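Local coordinates for protein fusolin (Anomala cuprea entomopoxvirus, PDB 4YN1) that forms the crystalline spindles of an insect poxvirus that enhance virulence, and probably acts on chitin as a member of the lytic polysaccharide mono-oxygenase family, at residues 119-125 against 230-236. Numbering follows the deposited sequence.
Sequences PTVIPLE and DAVFANR. With EDO (1,2-ethanediol), chain C; EDO (1,2-ethanediol), chain E.
Residues 120-123 form a short strand parallel to 230-234, the two strand axes 4.4 Å apart at closest and inclined by 30°; Pro119, Leu124 and Glu125 flank it. Pro119 leads in, packing CG on Val232 CG1 at 3.6 Å. Thr120 then pairs with Ala231: its N donates to Asp230 O (2.9 Å), its O accepts from Val232 N (3.0 Å), and a water bridges Thr120 OG1 (2.6 Å) and Asp230 O (2.7 Å). Val121, chi1 t, shares a face with Val232 and Ala234, its CG1 lying 3.8 Å from Ala234 CB. Ile122 repeats the parallel pattern two residues on, N to Val232 O at 2.8 Å and O to Ala234 N at 2.9 Å. Strand 120-123 thus joins the end of strand 223-234, whose Ala231 also bonds antiparallel to Phe209, in a mixed sheet of the immunoglobulin-like β-sandwich core expected of LPMO_10 proteins. On the inner face Ile122 (chi1 m) sets CB 3.7 Å from Phe233 CD1 and reaches Ile134 of strand 131-140, in the other sheet. Pro123, which has no amide hydrogen, faces outward with Val121 and pairs with Ala234. Leu124 N continues the pairing to Ala234 O (3.0 Å), while its mt side chain brings CD2 to 3.5 Å from Phe233 CD1, both residues packing on Ile132. At Glu125, backbone O accepts Arg236 NH1 (2.9 Å) from an extended arginine.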
ATOM      1  N   PRO A 119      -1.457  -9.513  -2.107  1.00 11.14           N
ATOM      2  CA  PRO A 119      -2.587  -8.607  -2.279  1.00  9.98           C
ATOM      3  C   PRO A 119      -3.846  -9.074  -1.551  1.00 13.28           C
ATOM      4  O   PRO A 119      -4.022 -10.250  -1.216  1.00 12.86           O
ATOM      5  CB  PRO A 119      -2.831  -8.666  -3.800  1.00 10.98           C
ATOM      6  CG  PRO A 119      -2.534 -10.096  -4.124  1.00 15.00           C
ATOM      7  CD  PRO A 119      -1.411 -10.525  -3.197  1.00 11.80           C
ATOM      8  N   THR A 120      -4.754  -8.146  -1.382  1.00  9.39           N
ATOM      9  CA  THR A 120      -6.131  -8.441  -0.991  1.00  9.13           C
ATOM     10  C   THR A 120      -6.779  -8.968  -2.279  1.00 14.26           C
ATOM     11  O   THR A 120      -6.718  -8.284  -3.307  1.00 12.26           O
ATOM     12  CB  THR A 120      -6.851  -7.206  -0.507  1.00 13.07           C
ATOM     13  OG1 THR A 120      -6.332  -6.875   0.802  1.00 12.35           O
ATOM     14  CG2 THR A 120      -8.378  -7.394  -0.451  1.00 13.90           C
ATOM     15  N   VAL A 121      -7.349 -10.174  -2.246  1.00 11.69           N
ATOM     16  CA  VAL A 121      -8.052 -10.781  -3.407  1.00 11.72           C
ATOM     17  C   VAL A 121      -9.522 -10.398  -3.383  1.00 17.95           C
ATOM     18  O   VAL A 121     -10.234 -10.820  -2.480  1.00 16.01           O
ATOM     19  CB  VAL A 121      -7.854 -12.314  -3.422  1.00 16.27           C
ATOM     20  CG1 VAL A 121      -8.551 -12.955  -4.617  1.00 16.81           C
ATOM     21  CG2 VAL A 121      -6.384 -12.668  -3.418  1.00 15.43           C
ATOM     22  N   ILE A 122      -9.986  -9.626  -4.406  1.00 14.06           N
ATOM     23  CA  ILE A 122     -11.359  -9.129  -4.520  1.00 13.33           C
ATOM     24  C   ILE A 122     -12.100  -9.965  -5.550  1.00 17.25           C
ATOM     25  O   ILE A 122     -11.800  -9.880  -6.735  1.00 13.64           O
ATOM     26  CB  ILE A 122     -11.351  -7.639  -4.876  1.00 15.66           C
ATOM     27  CG1 ILE A 122     -10.561  -6.849  -3.789  1.00 17.12           C
ATOM     28  CG2 ILE A 122     -12.801  -7.140  -5.019  1.00 17.04           C
ATOM     29  CD1 ILE A 122     -10.161  -5.474  -4.166  1.00 18.35           C
ATOM     30  N   PRO A 123     -13.048 -10.805  -5.111  1.00 18.78           N
ATOM     31  CA  PRO A 123     -13.722 -11.704  -6.053  1.00 18.27           C
ATOM     32  C   PRO A 123     -14.731 -10.948  -6.883  1.00 19.56           C
ATOM     33  O   PRO A 123     -15.326 -10.041  -6.377  1.00 19.64           O
ATOM     34  CB  PRO A 123     -14.398 -12.729  -5.122  1.00 21.52           C
ATOM     35  CG  PRO A 123     -14.702 -11.959  -3.910  1.00 28.02           C
ATOM     36  CD  PRO A 123     -13.511 -11.043  -3.724  1.00 22.86           C
ATOM     37  N   LEU A 124     -14.859 -11.263  -8.175  1.00 15.20           N
ATOM     38  CA  LEU A 124     -15.826 -10.598  -9.034  1.00 14.64           C
ATOM     39  C   LEU A 124     -17.046 -11.500  -9.207  1.00 20.89           C
ATOM     40  O   LEU A 124     -16.890 -12.691  -9.389  1.00 20.34           O
ATOM     41  CB  LEU A 124     -15.224 -10.352 -10.435  1.00 13.57           C
ATOM     42  CG  LEU A 124     -13.988  -9.458 -10.493  1.00 16.35           C
ATOM     43  CD1 LEU A 124     -13.506  -9.291 -11.879  1.00 16.49           C
ATOM     44  CD2 LEU A 124     -14.245  -8.102  -9.895  1.00 19.90           C
ATOM     45  N   GLU A 125     -18.219 -10.934  -9.271  1.00 24.40           N
ATOM     46  CA  GLU A 125     -19.409 -11.726  -9.588  1.00 26.72           C
ATOM     47  C   GLU A 125     -19.639 -11.694 -11.108  1.00 27.31           C
ATOM     48  O   GLU A 125     -20.251 -12.608 -11.647  1.00 26.86           O
ATOM     49  CB  GLU A 125     -20.635 -11.174  -8.858  1.00 29.49           C
ATOM     50  CG  GLU A 125     -21.881 -12.020  -9.076  1.00 45.44           C
ATOM     51  CD  GLU A 125     -22.988 -11.805  -8.066  1.00 77.99           C
ATOM     52  OE1 GLU A 125     -23.319 -10.630  -7.786  1.00 82.77           O
ATOM     53  OE2 GLU A 125     -23.543 -12.813  -7.574  1.00 78.18           O
ATOM     54  N   ASP A 230      -1.947  -3.214  -1.803  1.00  9.66           N
ATOM     55  CA  ASP A 230      -1.846  -4.258  -2.818  1.00  8.56           C
ATOM     56  C   ASP A 230      -3.191  -4.951  -2.982  1.00 12.31           C
ATOM     57  O   ASP A 230      -3.781  -5.436  -2.006  1.00  9.89           O
ATOM     58  CB  ASP A 230      -0.728  -5.254  -2.464  1.00  9.75           C
ATOM     59  CG  ASP A 230       0.638  -4.547  -2.378  1.00 16.69           C
ATOM     60  OD1 ASP A 230       1.079  -3.981  -3.399  1.00 15.78           O
ATOM     61  OD2 ASP A 230       1.240  -4.521  -1.270  1.00 14.49           O
ATOM     62  N   ALA A 231      -3.619  -5.096  -4.241  1.00  9.14           N
ATOM     63  CA  ALA A 231      -4.894  -5.760  -4.547  1.00  8.33           C
ATOM     64  C   ALA A 231      -4.879  -6.469  -5.898  1.00 11.10           C
ATOM     65  O   ALA A 231      -4.041  -6.195  -6.753  1.00  9.71           O
ATOM     66  CB  ALA A 231      -6.016  -4.726  -4.501  1.00  9.88           C
ATOM     67  N   VAL A 232      -5.812  -7.373  -6.073  1.00 10.38           N
ATOM     68  CA  VAL A 232      -6.025  -8.101  -7.332  1.00  9.25           C
ATOM     69  C   VAL A 232      -7.469  -8.557  -7.375  1.00 14.47           C
ATOM     70  O   VAL A 232      -8.047  -8.893  -6.338  1.00 12.46           O
ATOM     71  CB  VAL A 232      -5.022  -9.310  -7.434  1.00 11.47           C
ATOM     72  CG1 VAL A 232      -5.338 -10.400  -6.413  1.00 11.75           C
ATOM     73  CG2 VAL A 232      -4.993  -9.873  -8.842  1.00 11.37           C
ATOM     74  N   PHE A 233      -8.044  -8.604  -8.565  1.00 10.14           N
ATOM     75  CA  PHE A 233      -9.374  -9.127  -8.738  1.00  9.55           C
ATOM     76  C   PHE A 233      -9.293 -10.594  -9.099  1.00 13.84           C
ATOM     77  O   PHE A 233      -8.421 -10.998  -9.867  1.00 13.32           O
ATOM     78  CB  PHE A 233     -10.140  -8.373  -9.836  1.00 11.07           C
ATOM     79  CG  PHE A 233     -10.479  -6.957  -9.478  1.00 11.22           C
ATOM     80  CD1 PHE A 233     -11.366  -6.679  -8.447  1.00 13.66           C
ATOM     81  CD2 PHE A 233      -9.913  -5.892 -10.166  1.00 12.87           C
ATOM     82  CE1 PHE A 233     -11.684  -5.363  -8.120  1.00 13.95           C
ATOM     83  CE2 PHE A 233     -10.220  -4.578  -9.822  1.00 15.13           C
ATOM     84  CZ  PHE A 233     -11.109  -4.323  -8.808  1.00 13.99           C
ATOM     85  N   ALA A 234     -10.177 -11.404  -8.539  1.00 12.80           N
ATOM     86  CA  ALA A 234     -10.282 -12.799  -8.951  1.00 12.90           C
ATOM     87  C   ALA A 234     -11.461 -12.903  -9.931  1.00 14.06           C
ATOM     88  O   ALA A 234     -12.629 -12.765  -9.551  1.00 12.49           O
ATOM     89  CB  ALA A 234     -10.481 -13.729  -7.747  1.00 14.12           C
ATOM     90  N   ASN A 235     -11.146 -13.149 -11.208  1.00 11.35           N
ATOM     91  CA  ASN A 235     -12.161 -13.309 -12.250  1.00 11.64           C
ATOM     92  C   ASN A 235     -12.942 -14.564 -11.955  1.00 14.39           C
ATOM     93  O   ASN A 235     -12.364 -15.546 -11.487  1.00 15.69           O
ATOM     94  CB  ASN A 235     -11.540 -13.354 -13.640  1.00 14.55           C
ATOM     95  CG  ASN A 235     -11.125 -11.979 -14.122  1.00 17.18           C
ATOM     96  OD1 ASN A 235     -11.896 -11.245 -14.730  1.00 12.90           O
ATOM     97  ND2 ASN A 235      -9.934 -11.563 -13.802  1.00 23.25           N
ATOM     98  N   ARG A 236     -14.238 -14.528 -12.172  1.00 13.18           N
ATOM     99  CA  ARG A 236     -15.100 -15.675 -11.897  1.00 12.26           C
ATOM    100  C   ARG A 236     -14.804 -16.753 -12.947  1.00 15.14           C
ATOM    101  O   ARG A 236     -14.718 -16.428 -14.138  1.00 14.33           O
ATOM    102  CB  ARG A 236     -16.559 -15.254 -11.994  1.00 16.42           C
ATOM    103  CG  ARG A 236     -17.530 -16.240 -11.433  1.00 33.75           C
ATOM    104  CD  ARG A 236     -18.899 -15.608 -11.369  1.00 48.63           C
ATOM    105  NE  ARG A 236     -19.848 -16.456 -10.654  1.00 61.47           N
ATOM    106  CZ  ARG A 236     -21.125 -16.155 -10.448  1.00 74.64           C
ATOM    107  NH1 ARG A 236     -21.630 -15.012 -10.905  1.00 50.75           N
ATOM    108  NH2 ARG A 236     -21.912 -16.993  -9.785  1.00 70.34           N
TER
HETATM  109  C1  EDO C 404      -6.360 -12.305 -11.880  1.00 37.29           C
HETATM  110  O1  EDO C 404      -7.051 -11.118 -12.217  1.00 36.53           O
HETATM  111  C2  EDO C 404      -7.052 -13.515 -12.563  1.00 37.16           C
HETATM  112  O2  EDO C 404      -8.421 -13.606 -12.152  1.00 28.36           O
HETATM  113  C1  EDO E 406     -18.317  -6.541  -9.808  1.00 42.08           C
HETATM  114  O1  EDO E 406     -18.011  -7.644 -10.663  1.00 40.92           O
HETATM  115  C2  EDO E 406     -17.821  -6.797  -8.376  1.00 42.90           C
HETATM  116  O2  EDO E 406     -18.139  -8.129  -8.024  1.00 43.64           O
HETATM  117  O   HOH W   1      -4.265  -5.259   0.603  1.00 10.48           O
HETATM  118  O   HOH W   2     -14.981 -14.775  -8.210  1.00 42.61           O